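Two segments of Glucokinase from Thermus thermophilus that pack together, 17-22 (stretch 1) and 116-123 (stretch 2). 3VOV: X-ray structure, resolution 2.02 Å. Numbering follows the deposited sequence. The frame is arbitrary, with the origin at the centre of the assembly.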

# COMPACT_ATOMS: atom_id res chain seq x y z
N VAL B 17 31.40 17.24 -32.16
CA VAL B 17 30.70 17.39 -33.43
C VAL B 17 30.03 16.06 -33.73
O VAL B 17 30.55 15.01 -33.34
CB VAL B 17 31.66 17.82 -34.59
CG1 VAL B 17 30.94 17.89 -35.93
CG2 VAL B 17 32.30 19.21 -34.29
N PHE B 18 28.85 16.10 -34.33
CA PHE B 18 28.03 14.93 -34.49
C PHE B 18 27.47 15.03 -35.88
O PHE B 18 27.04 16.10 -36.27
CB PHE B 18 26.88 14.97 -33.48
CG PHE B 18 25.89 13.85 -33.61
CD1 PHE B 18 26.25 12.55 -33.24
CD2 PHE B 18 24.59 14.09 -34.07
CE1 PHE B 18 25.34 11.52 -33.35
CE2 PHE B 18 23.67 13.10 -34.14
CZ PHE B 18 24.04 11.77 -33.79
N ASP B 19 27.39 13.90 -36.59
CA ASP B 19 26.94 13.97 -37.99
C ASP B 19 25.56 13.38 -38.25
O ASP B 19 25.13 13.25 -39.43
CB ASP B 19 27.97 13.31 -38.90
CG ASP B 19 28.06 11.81 -38.69
OD1 ASP B 19 27.20 11.20 -37.99
OD2 ASP B 19 29.00 11.22 -39.25
N GLY B 20 24.84 13.06 -37.17
CA GLY B 20 23.51 12.48 -37.27
C GLY B 20 23.56 11.02 -36.85
O GLY B 20 22.53 10.46 -36.43
N LYS B 21 24.76 10.43 -36.88
CA LYS B 21 24.96 9.01 -36.48
C LYS B 21 26.15 8.84 -35.56
O LYS B 21 26.09 8.02 -34.67
CB LYS B 21 25.14 8.08 -37.70
CG LYS B 21 23.84 7.78 -38.51
CD LYS B 21 22.65 7.37 -37.58
CE LYS B 21 21.57 6.47 -38.25
NZ LYS B 21 20.39 6.33 -37.28
N ARG B 22 27.23 9.58 -35.80
CA ARG B 22 28.49 9.40 -35.08
C ARG B 22 29.07 10.68 -34.61
O ARG B 22 28.90 11.72 -35.26
CB ARG B 22 29.57 8.71 -35.96
CG ARG B 22 29.22 7.30 -36.38
CD ARG B 22 30.40 6.64 -37.10
NE ARG B 22 30.13 5.24 -37.31
CZ ARG B 22 29.44 4.75 -38.33
NH1 ARG B 22 28.96 5.57 -39.26
NH2 ARG B 22 29.28 3.43 -38.44
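Stretch 2 116-123: HHLGAAQG

A small contact between distant parts of a chain often rests on one branched apolar side chain, and the packing of 116-123 on 17-22 in this glucokinase is an example. Stretch 1 leaves a strand at Phe 18 and turns through a loop. Asp 19, with chi1 in the p well, holds that loop from within: its OD1 accepts hydrogen bonds from Lys 21 N (2.8 Å) and Arg 22 N (2.7 Å), while Asp 19 N bonds to Arg 22 O at 3.0 Å. Gly 20, at phi 109°, adopts a backbone conformation in which a CB would jam against the preceding carbonyl.

Against this loop comes the last part of a helix, followed by a type I turn from Gly 119 to Gln 122. The nearest CA atoms, those of Lys 21 and Leu 118, are 7.1 Å apart. Leu 118 makes the main contact. Its CA-to-CB bond points sideways, yet an m chi1 brings the end of the side chain nearer; chi2, at 17°, lies between wells. Leu 118 CD2 meets Phe 18 CE1 at 4.0 Å, obliquely to the ring, and Leu 118 CG lies 4.0 Å from Lys 21 O. Phe 18 (chi1 t) and Gln 122 (chi1 and chi2 both t) point toward the opposing stretch. Lys 21 starts sideways, then bends through m, m and runs extended through t, t, bringing its NZ to 3.8 Å from Gln 122 NE2. No hydrogen bond crosses the interface; Leu 118 and Lys 21 have the largest areas covered by the other stretch.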

# COMPACT_ATOMS: atom_id res chain seq x y z
N HIS B 116 17.17 5.65 -28.19
CA HIS B 116 16.17 5.45 -29.24
C HIS B 116 16.72 5.38 -30.66
O HIS B 116 16.37 4.48 -31.41
CB HIS B 116 15.13 6.55 -29.18
CG HIS B 116 14.01 6.37 -30.15
ND1 HIS B 116 12.86 5.68 -29.84
CD2 HIS B 116 13.85 6.83 -31.42
CE1 HIS B 116 12.05 5.69 -30.89
NE2 HIS B 116 12.62 6.40 -31.85
N HIS B 117 17.51 6.39 -31.03
CA HIS B 117 18.10 6.51 -32.35
C HIS B 117 19.35 5.71 -32.58
O HIS B 117 19.55 5.24 -33.68
CB HIS B 117 18.35 7.99 -32.67
CG HIS B 117 17.09 8.76 -32.87
ND1 HIS B 117 16.34 8.67 -34.02
CD2 HIS B 117 16.41 9.58 -32.04
CE1 HIS B 117 15.26 9.43 -33.90
NE2 HIS B 117 15.28 9.99 -32.70
N LEU B 118 20.18 5.54 -31.58
CA LEU B 118 21.53 4.94 -31.73
C LEU B 118 21.78 3.70 -30.85
O LEU B 118 22.81 3.06 -30.97
CB LEU B 118 22.57 6.01 -31.32
CG LEU B 118 23.04 7.12 -32.30
CD1 LEU B 118 22.18 7.39 -33.53
CD2 LEU B 118 23.46 8.47 -31.63
N GLY B 119 20.88 3.38 -29.92
CA GLY B 119 21.18 2.40 -28.88
C GLY B 119 20.14 1.30 -28.81
O GLY B 119 19.64 0.83 -29.83
N ALA B 120 19.78 0.92 -27.59
CA ALA B 120 18.94 -0.28 -27.36
C ALA B 120 17.59 -0.28 -28.09
O ALA B 120 17.00 -1.36 -28.31
CB ALA B 120 18.70 -0.49 -25.84
N ALA B 121 17.08 0.89 -28.44
CA ALA B 121 15.77 0.96 -29.09
C ALA B 121 15.85 1.36 -30.57
O ALA B 121 14.84 1.71 -31.19
CB ALA B 121 14.80 1.89 -28.31
N GLN B 122 17.06 1.33 -31.14
CA GLN B 122 17.21 1.66 -32.55
C GLN B 122 16.30 0.73 -33.37
O GLN B 122 16.28 -0.50 -33.15
CB GLN B 122 18.68 1.55 -32.98
CG GLN B 122 18.92 2.11 -34.36
CD GLN B 122 20.40 2.13 -34.78
OE1 GLN B 122 21.27 1.55 -34.13
NE2 GLN B 122 20.67 2.85 -35.86
N GLY B 123 15.52 1.34 -34.25
CA GLY B 123 14.55 0.62 -35.11
C GLY B 123 13.12 0.94 -34.71
O GLY B 123 12.23 0.87 -35.54